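Local coordinates for protein pelota homolog (PDB 3OBY) that probably recognises stalled ribosomes, helping to release them and to degrade damaged mRNA, with a metal-dependent endoribonuclease activity assigned to its N-terminal domain, at residues E12-L17 / S106-W111. Residues are numbered along the deposited sequence; the frame is centred on the assembly and turned at random.
Sequences EGEIKL and SIIKKW
The carbonyl oxygen of Gly13 is gripped twice, by the backbone N of Lys109 at 3.2 Å and by the indole NE1 of Trp111, also at 3.2 Å. NE1 points its N-H almost straight at this oxygen (164° at the hydrogen), which lies in the indole plane, although the donor itself stands well above the plane of the carbonyl group. Gly13 N returns a bond to Lys109 O at 3.0 Å, and at the next hydrogen-bonded pair of these antiparallel strands, two residues on, Ile15 and Ile107 exchange two near-linear backbone bonds. With the NE1 bond helping to set its rotation, the indole presents one face to Ile15, whose CD1 sits over the six-membered ring in a CH-pi contact; CG1 anti to the carbonyl carbon and an extended chi2 carry the methyl there. Lys109 CG packs on the opposite face, so the ring is sandwiched. The other side of the sheet carries Glu14, Ser106 and Ile108: Ser106 OG donates to Glu14 OE2 at 2.9 Å from above the carboxylate plane, the Lys16 chain runs past this hydroxyl, and the Glu14 and Ile108 side chains cross obliquely, CB touching CG1. At Gly13 the backbone angles (156°/-164°) would jam a CB against the preceding carbonyl. Lys109 NZ forms salt bridges with Glu33 and Asp36, between helix 22-31 and strand 37-40, and a hydrogen bond to Ile31 O at the helix end. In the Sm-fold N-terminal domain, strand 14-18 lies between strands 2-6 and 105-108, strand 37-40 flanks the latter, and Leu116 of helix 113-123 packs on both Ile15 and Trp111.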
loop_
_atom_site.group_PDB
_atom_site.type_symbol
_atom_site.label_atom_id
_atom_site.label_comp_id
_atom_site.label_asym_id
_atom_site.label_seq_id
_atom_site.Cartn_x
_atom_site.Cartn_y
_atom_site.Cartn_z
ATOM N N GLU A 12 -12.938 7.433 -21.803
ATOM C CA GLU A 12 -13.838 8.164 -20.925
ATOM C C GLU A 12 -14.726 7.176 -20.191
ATOM O O GLU A 12 -15.202 6.203 -20.776
ATOM C CB GLU A 12 -14.694 9.139 -21.733
ATOM C CG GLU A 12 -15.865 9.737 -20.971
ATOM C CD GLU A 12 -16.473 10.922 -21.699
ATOM O OE1 GLU A 12 -16.433 10.941 -22.948
ATOM O OE2 GLU A 12 -17.001 11.830 -21.026
ATOM N N GLY A 13 -14.944 7.428 -18.907
ATOM C CA GLY A 13 -15.770 6.532 -18.125
ATOM C C GLY A 13 -15.429 6.627 -16.657
ATOM O O GLY A 13 -14.774 7.572 -16.220
ATOM N N GLU A 14 -15.866 5.635 -15.893
ATOM C CA GLU A 14 -15.615 5.616 -14.464
ATOM C C GLU A 14 -14.587 4.581 -14.033
ATOM O O GLU A 14 -14.553 3.462 -14.546
ATOM C CB GLU A 14 -16.926 5.374 -13.708
ATOM C CG GLU A 14 -16.781 4.532 -12.437
ATOM C CD GLU A 14 -18.093 4.340 -11.702
ATOM O OE1 GLU A 14 -19.158 4.578 -12.317
ATOM O OE2 GLU A 14 -18.059 3.940 -10.516
ATOM N N ILE A 15 -13.746 4.979 -13.085
ATOM C CA ILE A 15 -12.744 4.102 -12.519
ATOM C C ILE A 15 -12.971 4.150 -11.015
ATOM O O ILE A 15 -12.935 5.214 -10.405
ATOM C CB ILE A 15 -11.310 4.569 -12.828
ATOM C CG1 ILE A 15 -11.084 4.620 -14.341
ATOM C CG2 ILE A 15 -10.316 3.597 -12.209
ATOM C CD1 ILE A 15 -9.664 4.969 -14.755
ATOM N N LYS A 16 -13.237 2.993 -10.431
ATOM C CA LYS A 16 -13.475 2.884 -9.005
ATOM C C LYS A 16 -12.214 2.288 -8.401
ATOM O O LYS A 16 -11.828 1.167 -8.739
ATOM C CB LYS A 16 -14.678 1.975 -8.749
ATOM C CG LYS A 16 -15.006 1.772 -7.278
ATOM C CD LYS A 16 -16.236 0.896 -7.092
ATOM C CE LYS A 16 -17.464 1.508 -7.762
ATOM N NZ LYS A 16 -18.700 0.688 -7.576
ATOM N N LEU A 17 -11.579 3.037 -7.504
ATOM C CA LEU A 17 -10.328 2.601 -6.888
ATOM C C LEU A 17 -10.171 2.922 -5.409
ATOM O O LEU A 17 -10.984 3.616 -4.818
ATOM C CB LEU A 17 -9.161 3.206 -7.674
ATOM C CG LEU A 17 -9.424 4.640 -8.150
ATOM C CD1 LEU A 17 -9.474 5.582 -6.951
ATOM C CD2 LEU A 17 -8.340 5.062 -9.119
ATOM N N SER A 106 -14.890 6.693 -6.700
ATOM C CA SER A 106 -15.031 6.533 -8.136
ATOM C C SER A 106 -14.816 7.875 -8.813
ATOM O O SER A 106 -15.417 8.883 -8.434
ATOM C CB SER A 106 -16.431 6.015 -8.484
ATOM O OG SER A 106 -16.598 4.672 -8.079
ATOM N N ILE A 107 -13.946 7.876 -9.814
ATOM C CA ILE A 107 -13.646 9.074 -10.579
ATOM C C ILE A 107 -14.231 8.820 -11.966
ATOM O O ILE A 107 -13.980 7.783 -12.573
ATOM C CB ILE A 107 -12.116 9.300 -10.684
ATOM C CG1 ILE A 107 -11.538 9.560 -9.301
ATOM C CG2 ILE A 107 -11.802 10.469 -11.597
ATOM C CD1 ILE A 107 -10.024 9.581 -9.280
ATOM N N ILE A 108 -15.031 9.764 -12.447
ATOM C CA ILE A 108 -15.653 9.659 -13.754
ATOM C C ILE A 108 -15.251 10.890 -14.542
ATOM O O ILE A 108 -15.574 12.008 -14.147
ATOM C CB ILE A 108 -17.182 9.613 -13.633
ATOM C CG1 ILE A 108 -17.579 8.475 -12.689
ATOM C CG2 ILE A 108 -17.809 9.409 -15.004
ATOM C CD1 ILE A 108 -19.071 8.365 -12.443
ATOM N N LYS A 109 -14.543 10.671 -15.649
ATOM C CA LYS A 109 -14.061 11.755 -16.502
ATOM C C LYS A 109 -13.528 11.171 -17.799
ATOM O O LYS A 109 -13.643 9.969 -18.066
ATOM C CB LYS A 109 -12.900 12.482 -15.812
ATOM C CG LYS A 109 -11.711 11.545 -15.542
ATOM C CD LYS A 109 -10.637 12.150 -14.641
ATOM C CE LYS A 109 -9.968 13.356 -15.286
ATOM N NZ LYS A 109 -8.933 13.975 -14.410
ATOM N N LYS A 110 -12.941 12.050 -18.599
ATOM C CA LYS A 110 -12.307 11.654 -19.839
ATOM C C LYS A 110 -10.870 11.560 -19.341
ATOM O O LYS A 110 -10.331 12.531 -18.812
ATOM C CB LYS A 110 -12.448 12.749 -20.908
ATOM C CG LYS A 110 -11.642 14.030 -20.652
ATOM C CD LYS A 110 -11.965 15.112 -21.682
ATOM C CE LYS A 110 -11.055 16.330 -21.552
ATOM N NZ LYS A 110 -9.634 16.024 -21.892
ATOM N N TRP A 111 -10.257 10.393 -19.474
ATOM C CA TRP A 111 -8.895 10.212 -18.994
ATOM C C TRP A 111 -7.780 10.521 -19.987
ATOM O O TRP A 111 -7.856 10.181 -21.171
ATOM C CB TRP A 111 -8.730 8.786 -18.475
ATOM C CG TRP A 111 -9.679 8.468 -17.371
ATOM C CD1 TRP A 111 -11.015 8.229 -17.482
ATOM C CD2 TRP A 111 -9.371 8.397 -15.973
ATOM N NE1 TRP A 111 -11.562 8.016 -16.241
ATOM C CE2 TRP A 111 -10.576 8.119 -15.295
ATOM C CE3 TRP A 111 -8.194 8.552 -15.226
ATOM C CZ2 TRP A 111 -10.639 7.981 -13.901
ATOM C CZ3 TRP A 111 -8.257 8.415 -13.842
ATOM C CH2 TRP A 111 -9.475 8.137 -13.194
#